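Local coordinates for protein globin (Chloroflexus aurantiacus, PDB 5D1V) that binds heme as a group II truncated hemoglobin of a thermophilic phototrophic bacterium and probably serves to bind or carry oxygen, at residues L52-Y55 / P59-Y62; K45-L50 / E64-P69; V20-A25 / L96-V101. One frame throughout, in Å; residues are numbered along the deposited sequence.

Contact 1: residues L52-Y55 / P59-Y62; sequences LMQY and PRTY. With HEM (protoporphyrin IX containing Fe), chain C.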
# COMPACT_ATOMS: atom_id res chain seq x y z
N LEU A 52 -10.30 15.52 -11.48
CA LEU A 52 -10.63 14.12 -11.35
C LEU A 52 -12.00 13.84 -11.98
O LEU A 52 -12.18 12.85 -12.70
CB LEU A 52 -10.62 13.69 -9.89
CG LEU A 52 -9.23 13.77 -9.24
CD1 LEU A 52 -9.33 13.55 -7.72
CD2 LEU A 52 -8.26 12.77 -9.87
N MET A 53 -12.95 14.72 -11.70
CA MET A 53 -14.29 14.56 -12.26
C MET A 53 -14.24 14.48 -13.78
O MET A 53 -14.88 13.62 -14.40
CB MET A 53 -15.19 15.73 -11.83
CG MET A 53 -15.54 15.69 -10.35
SD MET A 53 -16.33 17.21 -9.78
CE MET A 53 -17.70 17.31 -10.89
N GLN A 54 -13.48 15.38 -14.38
CA GLN A 54 -13.35 15.43 -15.83
C GLN A 54 -12.61 14.23 -16.40
O GLN A 54 -13.05 13.64 -17.37
CB GLN A 54 -12.63 16.70 -16.23
CG GLN A 54 -12.42 16.86 -17.73
CD GLN A 54 -11.77 18.18 -18.06
OE1 GLN A 54 -12.39 19.23 -17.97
NE2 GLN A 54 -10.48 18.13 -18.41
N TYR A 55 -11.50 13.88 -15.77
CA TYR A 55 -10.66 12.80 -16.29
C TYR A 55 -11.45 11.49 -16.38
O TYR A 55 -11.36 10.76 -17.37
CB TYR A 55 -9.41 12.60 -15.44
CG TYR A 55 -8.49 11.55 -16.04
CD1 TYR A 55 -7.59 11.89 -17.05
CD2 TYR A 55 -8.58 10.21 -15.67
CE1 TYR A 55 -6.78 10.94 -17.63
CE2 TYR A 55 -7.76 9.25 -16.26
CZ TYR A 55 -6.87 9.62 -17.24
OH TYR A 55 -6.06 8.69 -17.84
N PRO A 59 -18.24 16.13 -15.87
CA PRO A 59 -18.26 17.47 -16.46
C PRO A 59 -16.88 17.98 -16.87
O PRO A 59 -15.88 17.62 -16.23
CB PRO A 59 -18.83 18.35 -15.35
CG PRO A 59 -19.61 17.43 -14.47
CD PRO A 59 -18.85 16.12 -14.53
N ARG A 60 -16.86 18.85 -17.89
CA ARG A 60 -15.63 19.46 -18.40
C ARG A 60 -15.36 20.79 -17.74
O ARG A 60 -14.73 21.67 -18.33
CB ARG A 60 -15.71 19.69 -19.90
CG ARG A 60 -16.24 18.55 -20.72
CD ARG A 60 -15.24 17.48 -20.89
NE ARG A 60 -13.96 17.98 -21.38
CZ ARG A 60 -12.87 17.23 -21.51
NH1 ARG A 60 -12.92 15.94 -21.22
NH2 ARG A 60 -11.75 17.78 -21.94
N THR A 61 -15.86 20.95 -16.52
CA THR A 61 -15.71 22.22 -15.81
C THR A 61 -14.22 22.57 -15.61
O THR A 61 -13.81 23.73 -15.70
CB THR A 61 -16.44 22.15 -14.46
OG1 THR A 61 -17.76 21.66 -14.67
CG2 THR A 61 -16.52 23.50 -13.81
N TYR A 62 -13.40 21.56 -15.36
CA TYR A 62 -11.99 21.80 -15.17
C TYR A 62 -11.41 22.58 -16.36
O TYR A 62 -10.74 23.61 -16.19
CB TYR A 62 -11.20 20.49 -14.98
CG TYR A 62 -9.73 20.78 -14.81
CD1 TYR A 62 -9.19 21.11 -13.58
CD2 TYR A 62 -8.88 20.75 -15.90
CE1 TYR A 62 -7.86 21.41 -13.45
CE2 TYR A 62 -7.55 21.02 -15.78
CZ TYR A 62 -7.05 21.37 -14.57
OH TYR A 62 -5.70 21.67 -14.48
CHA HEM C . -1.94 20.54 -7.97
CHB HEM C . -3.34 16.24 -9.74
CHC HEM C . 0.73 14.22 -7.97
CHD HEM C . 1.38 18.24 -5.32
C1A HEM C . -2.64 19.57 -8.64
C2A HEM C . -3.80 19.80 -9.50
C3A HEM C . -4.18 18.61 -9.99
C4A HEM C . -3.27 17.59 -9.47
CMA HEM C . -5.35 18.24 -10.95
CAA HEM C . -4.42 21.18 -9.77
CBA HEM C . -3.94 21.62 -11.16
CGA HEM C . -4.37 23.05 -11.40
O1A HEM C . -3.84 23.97 -10.73
O2A HEM C . -5.24 23.29 -12.26
C1B HEM C . -2.36 15.32 -9.43
C2B HEM C . -2.31 13.93 -9.85
C3B HEM C . -1.16 13.40 -9.36
C4B HEM C . -0.48 14.41 -8.60
CMB HEM C . -3.39 13.24 -10.71
CAB HEM C . -0.57 11.98 -9.46
CBB HEM C . -1.37 10.98 -9.85
C1C HEM C . 1.26 15.11 -7.07
C2C HEM C . 2.42 14.89 -6.21
C3C HEM C . 2.57 16.03 -5.50
C4C HEM C . 1.53 16.97 -5.84
CMC HEM C . 3.27 13.59 -6.21
CAC HEM C . 3.60 16.32 -4.41
CBC HEM C . 4.03 15.25 -3.75
C1D HEM C . 0.58 19.23 -5.84
C2D HEM C . 0.59 20.64 -5.46
C3D HEM C . -0.33 21.28 -6.21
C4D HEM C . -0.94 20.29 -7.08
CMD HEM C . 1.51 21.26 -4.40
CAD HEM C . -0.70 22.77 -6.19
CBD HEM C . -1.92 22.92 -5.29
CGD HEM C . -2.39 24.35 -5.23
O1D HEM C . -3.18 24.65 -4.30
O2D HEM C . -1.98 25.17 -6.10
NA HEM C . -2.34 18.22 -8.67
NB HEM C . -1.23 15.57 -8.68
NC HEM C . 0.78 16.39 -6.83
ND HEM C . -0.35 19.07 -6.83
FE HEM C . -0.78 17.30 -7.71
O HOH W 1 -15.07 14.34 -19.13
O HOH W 2 -2.11 16.90 -6.05

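Contact 2: residues K45-L50 / E64-P69; sequences KEHQRL and ERRGHP. With HEM (protoporphyrin IX containing Fe), chain C.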
# COMPACT_ATOMS: atom_id res chain seq x y z
N LYS A 45 -7.71 22.69 -4.08
CA LYS A 45 -8.57 21.56 -3.76
C LYS A 45 -9.71 21.45 -4.76
O LYS A 45 -9.95 20.35 -5.29
CB LYS A 45 -9.12 21.70 -2.33
CG LYS A 45 -9.99 20.57 -1.87
CD LYS A 45 -10.51 20.86 -0.45
CE LYS A 45 -11.47 19.77 -0.02
NZ LYS A 45 -12.49 20.24 0.96
N GLU A 46 -10.36 22.57 -5.08
CA GLU A 46 -11.45 22.55 -6.05
C GLU A 46 -10.92 22.18 -7.43
O GLU A 46 -11.57 21.41 -8.15
CB GLU A 46 -12.18 23.90 -6.11
CG GLU A 46 -13.26 23.89 -7.21
CD GLU A 46 -14.17 25.09 -7.22
OE1 GLU A 46 -13.71 26.19 -6.83
OE2 GLU A 46 -15.34 24.93 -7.63
N HIS A 47 -9.74 22.69 -7.78
CA HIS A 47 -9.15 22.39 -9.09
C HIS A 47 -8.87 20.91 -9.18
O HIS A 47 -9.13 20.29 -10.21
CB HIS A 47 -7.87 23.20 -9.33
CG HIS A 47 -8.12 24.66 -9.50
ND1 HIS A 47 -7.18 25.63 -9.22
CD2 HIS A 47 -9.23 25.32 -9.91
CE1 HIS A 47 -7.70 26.82 -9.45
NE2 HIS A 47 -8.94 26.66 -9.87
N GLN A 48 -8.36 20.31 -8.10
CA GLN A 48 -8.07 18.89 -8.17
C GLN A 48 -9.37 18.08 -8.32
O GLN A 48 -9.42 17.13 -9.11
CB GLN A 48 -7.31 18.42 -6.96
CG GLN A 48 -6.79 16.99 -7.18
CD GLN A 48 -6.33 16.35 -5.94
OE1 GLN A 48 -7.04 16.35 -4.93
NE2 GLN A 48 -5.12 15.79 -5.98
N ARG A 49 -10.39 18.41 -7.53
CA ARG A 49 -11.69 17.73 -7.65
C ARG A 49 -12.23 17.82 -9.08
O ARG A 49 -12.62 16.80 -9.65
CB ARG A 49 -12.73 18.30 -6.69
CG ARG A 49 -14.09 17.58 -6.79
CD ARG A 49 -15.11 18.12 -5.84
NE ARG A 49 -15.11 19.58 -5.78
CZ ARG A 49 -15.88 20.39 -6.50
NH1 ARG A 49 -16.78 19.90 -7.36
NH2 ARG A 49 -15.75 21.69 -6.35
N LEU A 50 -12.22 19.02 -9.67
CA LEU A 50 -12.76 19.19 -11.01
C LEU A 50 -11.96 18.39 -12.04
O LEU A 50 -12.53 17.80 -12.96
CB LEU A 50 -12.79 20.66 -11.41
CG LEU A 50 -13.70 21.51 -10.51
CD1 LEU A 50 -13.59 22.98 -10.91
CD2 LEU A 50 -15.15 21.07 -10.52
N GLU A 64 -12.88 24.32 -18.60
CA GLU A 64 -13.47 25.64 -18.73
C GLU A 64 -12.75 26.64 -17.83
O GLU A 64 -12.65 27.83 -18.16
CB GLU A 64 -14.96 25.59 -18.41
CG GLU A 64 -15.77 24.90 -19.49
CD GLU A 64 -17.12 24.41 -19.01
OE1 GLU A 64 -17.53 24.79 -17.89
OE2 GLU A 64 -17.76 23.63 -19.76
N ARG A 65 -12.24 26.15 -16.70
CA ARG A 65 -11.59 27.03 -15.71
C ARG A 65 -10.09 27.09 -15.86
O ARG A 65 -9.47 28.11 -15.58
CB ARG A 65 -11.93 26.58 -14.28
CG ARG A 65 -13.32 26.82 -13.86
CD ARG A 65 -13.40 27.33 -12.40
NE ARG A 65 -14.50 26.72 -11.66
CZ ARG A 65 -15.79 26.91 -11.93
NH1 ARG A 65 -16.16 27.69 -12.94
NH2 ARG A 65 -16.71 26.30 -11.20
N ARG A 66 -9.48 25.97 -16.28
CA ARG A 66 -8.04 25.83 -16.24
C ARG A 66 -7.38 25.47 -17.56
O ARG A 66 -6.15 25.44 -17.64
CB ARG A 66 -7.67 24.76 -15.21
CG ARG A 66 -8.18 25.05 -13.81
CD ARG A 66 -7.54 26.23 -13.18
NE ARG A 66 -6.19 25.95 -12.67
CZ ARG A 66 -5.34 26.89 -12.24
NH1 ARG A 66 -5.68 28.19 -12.25
NH2 ARG A 66 -4.15 26.53 -11.79
N GLY A 67 -8.16 25.18 -18.58
CA GLY A 67 -7.61 24.78 -19.87
C GLY A 67 -7.14 23.34 -19.79
O GLY A 67 -7.65 22.59 -18.98
N HIS A 68 -6.15 22.97 -20.58
CA HIS A 68 -5.65 21.60 -20.56
C HIS A 68 -4.97 21.33 -19.22
O HIS A 68 -4.35 22.22 -18.64
CB HIS A 68 -4.69 21.37 -21.72
CG HIS A 68 -4.32 19.93 -21.95
ND1 HIS A 68 -3.39 19.26 -21.19
CD2 HIS A 68 -4.74 19.05 -22.90
CE1 HIS A 68 -3.27 18.03 -21.64
NE2 HIS A 68 -4.06 17.88 -22.69
N PRO A 69 -5.10 20.10 -18.70
CA PRO A 69 -4.49 19.84 -17.39
C PRO A 69 -2.97 20.04 -17.36
O PRO A 69 -2.48 20.61 -16.38
CB PRO A 69 -4.89 18.38 -17.11
CG PRO A 69 -6.16 18.20 -17.88
CD PRO A 69 -5.92 18.96 -19.15
CHA HEM C . -1.94 20.54 -7.97
CHB HEM C . -3.34 16.24 -9.74
CHC HEM C . 0.73 14.22 -7.97
CHD HEM C . 1.38 18.24 -5.32
C1A HEM C . -2.64 19.57 -8.64
C2A HEM C . -3.80 19.80 -9.50
C3A HEM C . -4.18 18.61 -9.99
C4A HEM C . -3.27 17.59 -9.47
CMA HEM C . -5.35 18.24 -10.95
CAA HEM C . -4.42 21.18 -9.77
CBA HEM C . -3.94 21.62 -11.16
CGA HEM C . -4.37 23.05 -11.40
O1A HEM C . -3.84 23.97 -10.73
O2A HEM C . -5.24 23.29 -12.26
C1B HEM C . -2.36 15.32 -9.43
C2B HEM C . -2.31 13.93 -9.85
C3B HEM C . -1.16 13.40 -9.36
C4B HEM C . -0.48 14.41 -8.60
CMB HEM C . -3.39 13.24 -10.71
CAB HEM C . -0.57 11.98 -9.46
CBB HEM C . -1.37 10.98 -9.85
C1C HEM C . 1.26 15.11 -7.07
C2C HEM C . 2.42 14.89 -6.21
C3C HEM C . 2.57 16.03 -5.50
C4C HEM C . 1.53 16.97 -5.84
CMC HEM C . 3.27 13.59 -6.21
CAC HEM C . 3.60 16.32 -4.41
CBC HEM C . 4.03 15.25 -3.75
C1D HEM C . 0.58 19.23 -5.84
C2D HEM C . 0.59 20.64 -5.46
C3D HEM C . -0.33 21.28 -6.21
C4D HEM C . -0.94 20.29 -7.08
CMD HEM C . 1.51 21.26 -4.40
CAD HEM C . -0.70 22.77 -6.19
CBD HEM C . -1.92 22.92 -5.29
CGD HEM C . -2.39 24.35 -5.23
O1D HEM C . -3.18 24.65 -4.30
O2D HEM C . -1.98 25.17 -6.10
NA HEM C . -2.34 18.22 -8.67
NB HEM C . -1.23 15.57 -8.68
NC HEM C . 0.78 16.39 -6.83
ND HEM C . -0.35 19.07 -6.83
FE HEM C . -0.78 17.30 -7.71
O HOH W 2 -2.11 16.90 -6.05

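Contact 3: residues V20-A25 / L96-V101; sequences VDIFYA and LNEAGV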
# COMPACT_ATOMS: atom_id res chain seq x y z
N VAL A 20 -11.80 13.79 -2.37
CA VAL A 20 -10.86 14.92 -2.28
C VAL A 20 -10.83 15.46 -0.85
O VAL A 20 -9.77 15.85 -0.38
CB VAL A 20 -11.21 16.02 -3.30
CG1 VAL A 20 -10.35 17.24 -3.09
CG2 VAL A 20 -11.04 15.50 -4.72
N ASP A 21 -11.97 15.47 -0.17
CA ASP A 21 -12.00 15.89 1.24
C ASP A 21 -11.04 15.01 2.07
O ASP A 21 -10.29 15.50 2.91
CB ASP A 21 -13.40 15.80 1.85
CG ASP A 21 -14.33 16.94 1.43
OD1 ASP A 21 -13.92 17.87 0.70
OD2 ASP A 21 -15.50 16.90 1.85
N ILE A 22 -11.09 13.70 1.85
CA ILE A 22 -10.32 12.78 2.67
C ILE A 22 -8.83 12.94 2.33
O ILE A 22 -7.95 12.96 3.20
CB ILE A 22 -10.82 11.35 2.46
CG1 ILE A 22 -12.21 11.20 3.09
CG2 ILE A 22 -9.88 10.34 3.13
CD1 ILE A 22 -12.92 9.92 2.66
N PHE A 23 -8.57 13.07 1.04
CA PHE A 23 -7.20 13.21 0.54
C PHE A 23 -6.59 14.48 1.13
O PHE A 23 -5.51 14.44 1.70
CB PHE A 23 -7.19 13.23 -0.98
CG PHE A 23 -5.85 13.55 -1.57
CD1 PHE A 23 -4.85 12.60 -1.56
CD2 PHE A 23 -5.59 14.79 -2.11
CE1 PHE A 23 -3.62 12.87 -2.09
CE2 PHE A 23 -4.33 15.08 -2.65
CZ PHE A 23 -3.35 14.11 -2.62
N TYR A 24 -7.30 15.60 1.02
CA TYR A 24 -6.74 16.87 1.47
C TYR A 24 -6.57 16.92 2.99
O TYR A 24 -5.62 17.53 3.48
CB TYR A 24 -7.60 18.03 0.97
CG TYR A 24 -6.95 18.68 -0.23
CD1 TYR A 24 -7.07 18.14 -1.49
CD2 TYR A 24 -6.19 19.82 -0.08
CE1 TYR A 24 -6.45 18.71 -2.59
CE2 TYR A 24 -5.57 20.41 -1.16
CZ TYR A 24 -5.70 19.85 -2.41
OH TYR A 24 -5.09 20.45 -3.49
N ALA A 25 -7.44 16.25 3.73
CA ALA A 25 -7.28 16.20 5.19
C ALA A 25 -5.95 15.54 5.54
O ALA A 25 -5.23 15.99 6.45
CB ALA A 25 -8.45 15.44 5.84
N LEU A 96 -9.56 6.68 -1.77
CA LEU A 96 -10.43 5.80 -2.56
C LEU A 96 -11.08 4.74 -1.70
O LEU A 96 -12.27 4.46 -1.82
CB LEU A 96 -9.64 5.11 -3.66
CG LEU A 96 -9.06 6.03 -4.73
CD1 LEU A 96 -8.30 5.14 -5.71
CD2 LEU A 96 -10.16 6.84 -5.45
N ASN A 97 -10.28 4.15 -0.83
CA ASN A 97 -10.82 3.11 0.05
C ASN A 97 -11.83 3.67 1.05
O ASN A 97 -12.92 3.11 1.20
CB ASN A 97 -9.66 2.40 0.75
CG ASN A 97 -8.86 1.52 -0.21
OD1 ASN A 97 -8.60 1.90 -1.37
ND2 ASN A 97 -8.50 0.32 0.25
N GLU A 98 -11.51 4.79 1.70
CA GLU A 98 -12.38 5.38 2.70
C GLU A 98 -13.65 6.01 2.10
O GLU A 98 -14.68 6.02 2.76
CB GLU A 98 -11.61 6.40 3.51
CG GLU A 98 -10.55 5.75 4.35
CD GLU A 98 -9.82 6.74 5.24
OE1 GLU A 98 -10.38 7.80 5.56
OE2 GLU A 98 -8.68 6.42 5.63
N ALA A 99 -13.61 6.45 0.85
CA ALA A 99 -14.76 7.07 0.20
C ALA A 99 -15.76 6.04 -0.31
O ALA A 99 -16.84 6.40 -0.76
CB ALA A 99 -14.32 7.94 -0.94
N GLY A 100 -15.39 4.77 -0.25
CA GLY A 100 -16.27 3.70 -0.65
C GLY A 100 -16.38 3.47 -2.15
O GLY A 100 -17.41 3.04 -2.65
N VAL A 101 -15.30 3.73 -2.88
CA VAL A 101 -15.33 3.56 -4.32
C VAL A 101 -15.39 2.07 -4.62
O VAL A 101 -14.53 1.33 -4.17
CB VAL A 101 -14.10 4.19 -4.97
CG1 VAL A 101 -14.16 4.05 -6.47
CG2 VAL A 101 -14.00 5.68 -4.56

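Contact 1: residues L52-Y55 / P59-Y62
The side-chain amide of Gln54 lies flat against one face of the Arg60 guanidinium, the two planes only 7° apart. Gln54 CD sits over the centre of that face, 3.7 Å from Arg60 CZ, and Gln54 CG approaches Arg60 NH1 from the same side. The Tyr62 ring meets the amide quite differently, their planes standing 82° apart, and near the plane of the ring, at its hydroxyl edge, lies a heme propionate oxygen. Tyr62 OH donates a hydrogen bond to HEM O2A at 2.8 Å. With CG anti to the backbone N (chi1 180°) and the next bond extended as well, Gln54 reaches straight out to Arg60 and Tyr62. Arg60 bends at chi2 and chi3, which folds its guanidinium back onto that arm.

This is the turn between helices 42-55 and 61-66 of the truncated globin fold, and Arg60 holds the N-cap position of the second helix. Gln54 OE1 comes within 3.3 Å of Arg60 CA, but it accepts a hydrogen bond from Ser63 N in the first turn of helix 61-66, so the glutamine ties the end of one helix to the start of the next. Tyr62 CB packs on the same oxygen at 3.5 Å.

The backbone of Gln54 is met too: Pro59 O lies 3.4 Å from Gln54 CA, a bent CA-H...O contact. A water takes up Gln54 O, donating to it at 2.8 Å, and accepts a weak bond from Arg60 NH1. The bent thioether of Met53 puts its methyl CE 4.0 Å from Pro59 CD, and Tyr7 of helix 6-9 touches both residues.

Contact 2: residues K45-L50 / E64-P69
His47 and Arg66 meet face to face: the guanidinium lies flat on the imidazole, planes 8° apart and centres 4.1 Å from each other. The aliphatic part of the arginine shares the stack, Arg66 CD standing 3.7 Å from the centroid of the His47 ring in a CH-pi contact. Bends at chi2 (-67°) and chi3 fold the arginine so that its guanidinium edge also faces a heme propionate. Arg66 NE donates a nearly straight bond to HEM O2A at 2.9 Å, and Arg66 NH2 a more bent one to HEM O1A at 2.8 Å, so both carboxylate oxygens are gripped and the group cannot easily turn. With an alanine here instead of Arg66, the propionate would probably lose this two-point grip, though still bonded to Tyr62 OH, and the His47 ring its flat partner. Arg66 is thus a heme-binding residue; His47 is predicted to be a distal iron ligand, yet here a water occupies the iron.

Arg65 reaches toward Leu50 and Glu46, its NE 3.9 Å from Leu50 CD1 and its NH2 4.1 Å from Glu46 OE2, longer than a salt bridge. That carboxylate is paired with Arg49 NH2.

The contact sets the end of helix 61-66, which Gly67 terminates with positive phi, over helix 42-55 beside the heme. From the latter, Gln48 extends between Phe23 and Tyr24 of helix 13-28 and Trp88 and Met92 of helix 82-98.

Contact 3: residues V20-A25 / L96-V101
Residues 20-25 lie within helix 13-28, and residues 96-101 lead the end of helix 82-98 into a Schellman motif, a helix terminator within this truncated globin fold. Gly100 carries the positive phi (79°), and Val101 N bonds back to Leu96 O at 3.3 Å, with a weaker bond from Gly100 N to Asn97 O. The backbones come closest at Ile22 and Ala99, whose CA atoms are 7.6 Å apart, and side chains make the contact.

From 20-25 it is made by Ile22 alone, its CA-CB bond directed at the other helix end. CG1 stands anti to the carbonyl carbon (chi1 -70°) and carries CD1 onward to Glu98 CB and Ala99, while CG2 meets the Glu98 carboxylate. The glutamate runs extended past the isoleucine, crossing it at a slant, and its other carboxylate oxygen, OE2, has a long, weak ion pair with Arg26. Also from helix 13-28, Ile19 touches Ala99, Leu96 and Val101, and Arg18 hydrogen-bonds Ala99 O. Ile22 CD1 packs 3.9 Å from Glu98 CB and 4.3 Å from Ala99 CB, and Ile22 CG2 lies 3.6 Å from Glu98 OE1.

Contacts 1 and 2 both join helices 42-55 and 61-66, their centres about 7 Å apart, and contact 1 is nested inside the loop that contact 2 closes. Tyr62 of contact 1 and Arg66 of contact 2 converge on one propionate, sharing HEM O2A, and Tyr62 CD1 packs 3.5 Å from His47 O. Contact 3 lies away from the heme-binding residues, about 18 Å between centres from contact 2 and about 17 Å from contact 1. Helix 13-28 nevertheless links it to both: Lys45 NZ makes a 2.8 Å salt bridge with Asp21 OD1, Lys45 N packs 3.5 Å from Tyr24 OH, and Leu52 CD1 lies 4.0 Å from Val20 CG2.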